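Transcriptional activator, putative (Pyrococcus furiosus, PDB 1RTW) is a putative transcriptional activator of unknown precise function, an all-helical member of the TENA/THI-4/PQQC family. Local coordinates at residues F36-V47 / F83-L94. Sequence-based numbering, arbitrary orientation.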
loop_
_atom_site.group_PDB
_atom_site.type_symbol
_atom_site.label_atom_id
_atom_site.label_comp_id
_atom_site.label_asym_id
_atom_site.label_seq_id
_atom_site.Cartn_x
_atom_site.Cartn_y
_atom_site.Cartn_z
ATOM N N PHE B 36 20.210 -3.499 -29.113
ATOM C CA PHE B 36 19.402 -4.583 -28.584
ATOM C C PHE B 36 19.783 -4.864 -27.134
ATOM O O PHE B 36 18.912 -5.125 -26.299
ATOM C CB PHE B 36 19.564 -5.868 -29.407
ATOM C CG PHE B 36 18.808 -7.029 -28.845
ATOM C CD1 PHE B 36 17.439 -7.159 -29.077
ATOM C CD2 PHE B 36 19.441 -7.949 -28.012
ATOM C CE1 PHE B 36 16.713 -8.179 -28.481
ATOM C CE2 PHE B 36 18.719 -8.975 -27.407
ATOM C CZ PHE B 36 17.351 -9.086 -27.643
ATOM N N GLU B 37 21.080 -4.825 -26.837
ATOM C CA GLU B 37 21.548 -5.086 -25.482
ATOM C C GLU B 37 20.979 -4.082 -24.491
ATOM O O GLU B 37 20.515 -4.460 -23.414
ATOM C CB GLU B 37 23.074 -5.091 -25.416
ATOM C CG GLU B 37 23.614 -5.272 -24.002
ATOM C CD GLU B 37 25.110 -5.607 -23.943
ATOM O OE1 GLU B 37 25.639 -6.249 -24.883
ATOM O OE2 GLU B 37 25.750 -5.250 -22.929
ATOM N N LYS B 38 21.004 -2.808 -24.861
ATOM C CA LYS B 38 20.485 -1.754 -24.003
ATOM C C LYS B 38 18.985 -1.952 -23.772
ATOM O O LYS B 38 18.498 -1.789 -22.655
ATOM C CB LYS B 38 20.772 -0.377 -24.615
ATOM C CG LYS B 38 20.442 0.788 -23.700
ATOM C CD LYS B 38 21.172 2.044 -24.124
ATOM C CE LYS B 38 22.673 1.918 -23.903
ATOM N NZ LYS B 38 22.990 1.733 -22.454
ATOM N N TRP B 39 18.257 -2.328 -24.820
ATOM C CA TRP B 39 16.828 -2.565 -24.684
ATOM C C TRP B 39 16.579 -3.745 -23.752
ATOM O O TRP B 39 15.685 -3.698 -22.919
ATOM C CB TRP B 39 16.159 -2.837 -26.039
ATOM C CG TRP B 39 14.744 -3.351 -25.871
ATOM C CD1 TRP B 39 13.623 -2.606 -25.636
ATOM C CD2 TRP B 39 14.328 -4.726 -25.817
ATOM N NE1 TRP B 39 12.543 -3.427 -25.426
ATOM C CE2 TRP B 39 12.947 -4.731 -25.529
ATOM C CE3 TRP B 39 14.994 -5.951 -25.976
ATOM C CZ2 TRP B 39 12.212 -5.924 -25.393
ATOM C CZ3 TRP B 39 14.261 -7.137 -25.839
ATOM C CH2 TRP B 39 12.886 -7.112 -25.552
ATOM N N LEU B 40 17.386 -4.793 -23.904
ATOM C CA LEU B 40 17.276 -6.009 -23.109
ATOM C C LEU B 40 17.435 -5.741 -21.613
ATOM O O LEU B 40 16.567 -6.102 -20.820
ATOM C CB LEU B 40 18.325 -7.024 -23.570
ATOM C CG LEU B 40 18.185 -8.460 -23.079
ATOM C CD1 LEU B 40 17.106 -9.166 -23.873
ATOM C CD2 LEU B 40 19.497 -9.182 -23.232
ATOM N N VAL B 41 18.540 -5.104 -21.235
ATOM C CA VAL B 41 18.826 -4.773 -19.836
ATOM C C VAL B 41 17.694 -3.958 -19.209
ATOM O O VAL B 41 17.279 -4.213 -18.082
ATOM C CB VAL B 41 20.147 -3.966 -19.727
ATOM C CG1 VAL B 41 20.362 -3.464 -18.326
ATOM C CG2 VAL B 41 21.342 -4.834 -20.156
ATOM N N ASN B 42 17.174 -2.996 -19.958
ATOM C CA ASN B 42 16.109 -2.150 -19.451
ATOM C C ASN B 42 14.732 -2.793 -19.450
ATOM O O ASN B 42 13.939 -2.566 -18.537
ATOM C CB ASN B 42 16.093 -0.818 -20.187
ATOM C CG ASN B 42 17.238 0.067 -19.781
ATOM O OD1 ASN B 42 17.126 0.866 -18.851
ATOM N ND2 ASN B 42 18.360 -0.076 -20.466
ATOM N N ASP B 43 14.431 -3.595 -20.456
ATOM C CA ASP B 43 13.125 -4.228 -20.460
ATOM C C ASP B 43 13.055 -5.329 -19.406
ATOM O O ASP B 43 11.997 -5.598 -18.850
ATOM C CB ASP B 43 12.769 -4.770 -21.837
ATOM C CG ASP B 43 11.275 -4.781 -22.071
ATOM O OD1 ASP B 43 10.656 -3.695 -22.024
ATOM O OD2 ASP B 43 10.714 -5.872 -22.286
ATOM N N TYR B 44 14.195 -5.947 -19.115
ATOM C CA TYR B 44 14.263 -7.000 -18.108
ATOM C C TYR B 44 13.880 -6.395 -16.759
ATOM O O TYR B 44 13.165 -7.013 -15.965
ATOM C CB TYR B 44 15.675 -7.574 -18.049
ATOM C CG TYR B 44 15.860 -8.636 -17.003
ATOM C CD1 TYR B 44 15.200 -9.856 -17.101
ATOM C CD2 TYR B 44 16.729 -8.436 -15.936
ATOM C CE1 TYR B 44 15.408 -10.861 -16.166
ATOM C CE2 TYR B 44 16.946 -9.433 -14.989
ATOM C CZ TYR B 44 16.283 -10.642 -15.116
ATOM O OH TYR B 44 16.514 -11.630 -14.197
ATOM N N TYR B 45 14.362 -5.177 -16.520
ATOM C CA TYR B 45 14.060 -4.443 -15.305
ATOM C C TYR B 45 12.568 -4.105 -15.298
ATOM O O TYR B 45 11.900 -4.221 -14.272
ATOM C CB TYR B 45 14.862 -3.148 -15.265
ATOM C CG TYR B 45 14.511 -2.242 -14.114
ATOM C CD1 TYR B 45 13.734 -1.095 -14.310
ATOM C CD2 TYR B 45 14.992 -2.502 -12.843
ATOM C CE1 TYR B 45 13.457 -0.224 -13.251
ATOM C CE2 TYR B 45 14.724 -1.642 -11.777
ATOM C CZ TYR B 45 13.957 -0.508 -11.986
ATOM O OH TYR B 45 13.703 0.317 -10.912
ATOM N N PHE B 46 12.043 -3.720 -16.454
ATOM C CA PHE B 46 10.632 -3.383 -16.546
ATOM C C PHE B 46 9.747 -4.600 -16.268
ATOM O O PHE B 46 8.774 -4.502 -15.540
ATOM C CB PHE B 46 10.293 -2.799 -17.929
ATOM C CG PHE B 46 8.839 -2.430 -18.088
ATOM C CD1 PHE B 46 8.350 -1.233 -17.566
ATOM C CD2 PHE B 46 7.941 -3.318 -18.670
ATOM C CE1 PHE B 46 6.982 -0.935 -17.614
ATOM C CE2 PHE B 46 6.563 -3.027 -18.721
ATOM C CZ PHE B 46 6.087 -1.837 -18.189
ATOM N N VAL B 47 10.100 -5.746 -16.844
ATOM C CA VAL B 47 9.307 -6.967 -16.675
ATOM C C VAL B 47 9.209 -7.377 -15.210
ATOM O O VAL B 47 8.126 -7.713 -14.725
ATOM C CB VAL B 47 9.878 -8.124 -17.531
ATOM C CG1 VAL B 47 9.199 -9.434 -17.178
ATOM C CG2 VAL B 47 9.702 -7.813 -19.024
ATOM N N PHE B 83 14.416 -13.772 -20.810
ATOM C CA PHE B 83 15.430 -12.724 -20.827
ATOM C C PHE B 83 16.763 -13.290 -20.351
ATOM O O PHE B 83 17.807 -12.996 -20.921
ATOM C CB PHE B 83 15.030 -11.554 -19.919
ATOM C CG PHE B 83 14.161 -10.527 -20.581
ATOM C CD1 PHE B 83 14.699 -9.315 -20.999
ATOM C CD2 PHE B 83 12.798 -10.749 -20.758
ATOM C CE1 PHE B 83 13.896 -8.336 -21.586
ATOM C CE2 PHE B 83 11.986 -9.775 -21.344
ATOM C CZ PHE B 83 12.543 -8.562 -21.760
ATOM N N GLU B 84 16.715 -14.106 -19.306
ATOM C CA GLU B 84 17.915 -14.707 -18.737
ATOM C C GLU B 84 18.639 -15.675 -19.670
ATOM O O GLU B 84 19.867 -15.686 -19.709
ATOM C CB GLU B 84 17.572 -15.389 -17.415
ATOM C CG GLU B 84 17.182 -14.404 -16.325
ATOM C CD GLU B 84 16.231 -14.986 -15.292
ATOM O OE1 GLU B 84 15.887 -16.190 -15.373
ATOM O OE2 GLU B 84 15.816 -14.222 -14.398
ATOM N N LYS B 85 17.878 -16.478 -20.411
ATOM C CA LYS B 85 18.449 -17.443 -21.352
ATOM C C LYS B 85 19.207 -16.639 -22.402
ATOM O O LYS B 85 20.435 -16.731 -22.509
ATOM C CB LYS B 85 17.339 -18.258 -22.035
ATOM C CG LYS B 85 17.752 -19.670 -22.456
ATOM C CD LYS B 85 16.850 -20.217 -23.558
ATOM C CE LYS B 85 17.114 -19.489 -24.872
ATOM N NZ LYS B 85 16.097 -19.749 -25.929
ATOM N N LYS B 86 18.469 -15.777 -23.097
ATOM C CA LYS B 86 19.017 -14.927 -24.144
ATOM C C LYS B 86 20.274 -14.191 -23.691
ATOM O O LYS B 86 21.221 -14.038 -24.456
ATOM C CB LYS B 86 17.960 -13.921 -24.596
ATOM C CG LYS B 86 18.305 -13.218 -25.879
ATOM C CD LYS B 86 18.397 -14.227 -27.003
ATOM C CE LYS B 86 18.815 -13.582 -28.308
ATOM N NZ LYS B 86 18.979 -14.611 -29.369
ATOM N N ALA B 87 20.294 -13.765 -22.434
ATOM C CA ALA B 87 21.444 -13.051 -21.900
ATOM C C ALA B 87 22.677 -13.948 -21.718
ATOM O O ALA B 87 23.811 -13.481 -21.819
ATOM C CB ALA B 87 21.080 -12.375 -20.607
ATOM N N GLN B 88 22.447 -15.219 -21.402
ATOM C CA GLN B 88 23.531 -16.187 -21.243
ATOM C C GLN B 88 24.196 -16.459 -22.596
ATOM O O GLN B 88 25.425 -16.458 -22.721
ATOM C CB GLN B 88 22.981 -17.504 -20.699
ATOM C CG GLN B 88 23.204 -17.713 -19.219
ATOM C CD GLN B 88 24.681 -17.738 -18.833
ATOM O OE1 GLN B 88 25.521 -18.306 -19.540
ATOM N NE2 GLN B 88 25.001 -17.130 -17.696
ATOM N N GLU B 89 23.354 -16.717 -23.592
ATOM C CA GLU B 89 23.775 -17.004 -24.957
ATOM C C GLU B 89 24.554 -15.851 -25.568
ATOM O O GLU B 89 25.459 -16.067 -26.373
ATOM C CB GLU B 89 22.549 -17.317 -25.814
ATOM C CG GLU B 89 21.682 -18.428 -25.228
ATOM C CD GLU B 89 20.453 -18.743 -26.064
ATOM O OE1 GLU B 89 20.053 -19.927 -26.096
ATOM O OE2 GLU B 89 19.883 -17.816 -26.681
ATOM N N LEU B 90 24.217 -14.632 -25.163
ATOM C CA LEU B 90 24.883 -13.439 -25.660
ATOM C C LEU B 90 26.004 -12.953 -24.739
ATOM O O LEU B 90 26.627 -11.927 -25.012
ATOM C CB LEU B 90 23.860 -12.319 -25.864
ATOM C CG LEU B 90 23.240 -12.072 -27.242
ATOM C CD1 LEU B 90 22.886 -13.368 -27.940
ATOM C CD2 LEU B 90 22.016 -11.182 -27.082
ATOM N N GLY B 91 26.252 -13.684 -23.651
ATOM C CA GLY B 91 27.294 -13.303 -22.704
ATOM C C GLY B 91 27.126 -11.875 -22.216
ATOM O O GLY B 91 28.098 -11.139 -22.017
ATOM N N ILE B 92 25.869 -11.490 -22.026
ATOM C CA ILE B 92 25.517 -10.149 -21.592
ATOM C C ILE B 92 25.028 -10.124 -20.142
ATOM O O ILE B 92 24.408 -11.072 -19.663
ATOM C CB ILE B 92 24.490 -9.531 -22.596
ATOM C CG1 ILE B 92 23.783 -8.305 -22.009
ATOM C CG2 ILE B 92 23.505 -10.592 -23.071
ATOM C CD1 ILE B 92 22.459 -8.606 -21.330
ATOM N N SER B 93 25.373 -9.053 -19.436
ATOM C CA SER B 93 24.992 -8.879 -18.040
ATOM C C SER B 93 23.737 -8.024 -17.873
ATOM O O SER B 93 23.605 -6.965 -18.498
ATOM C CB SER B 93 26.137 -8.251 -17.254
ATOM O OG SER B 93 25.697 -7.876 -15.961
ATOM N N LEU B 94 22.852 -8.466 -16.983
ATOM C CA LEU B 94 21.592 -7.769 -16.713
ATOM C C LEU B 94 21.666 -6.928 -15.446
ATOM O O LEU B 94 20.689 -6.295 -15.056
ATOM C CB LEU B 94 20.455 -8.791 -16.577
ATOM C CG LEU B 94 20.183 -9.702 -17.782
ATOM C CD1 LEU B 94 19.471 -10.971 -17.357
ATOM C CD2 LEU B 94 19.382 -8.972 -18.828
HETATM O O HOH W 1 18.072 -5.448 -15.947
#
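The F83 ring carries Y44 CA on one face, a CH-pi contact 4.1 Å from the ring centroid, while L40 O and D43 OD2 lie at its edge, OD2 3.3 Å from F83 CZ. V47 CG2 and W39 CH2 approach this ring obliquely. The F83 side chain sits as a knob among L40, D43, Y44 and V47, and with W39 and Y44 it makes an aromatic cluster; the Y44 and F83 planes are inclined at 39°. On the Y44 ring, L94 CD1 sits over one face, 3.9 Å from the centroid, and E84 OE2 lies at the edge, near the ring plane. There Y44 OH donates to E84 OE2 (2.7 Å), which accepts through its anti lone pair, away from the other carboxylate oxygen. With CG anti to the carbonyl carbon (chi1 -68°) and an extended chain beyond it, E84 brings its carboxylate to the phenol. Farther along, I92 CD1 packs 3.6 Å from L40 CD2 and also touches V41 CG2, while I92 CG1 lies against CG and the carboxylate carbon CD of E37, the two side chains sliding past each other in opposite directions. A water donates to both V41 O and L94 O, bridging the two backbones. The helix 66-89 ends in a Schellman motif at G91, after which the chain turns back along helix 33-60 and delivers I92 and L94. Helices 36-47 and 83-89 run roughly antiparallel (151°), their axes approaching to 11.0 Å. Helix 150-157 packs on the same region: F152 meets F83 edge-to-face and touches L40, and W156 contacts W39 and D43. W39 NE1 is hydrogen-bonded to Y132 OH of helix 118-142.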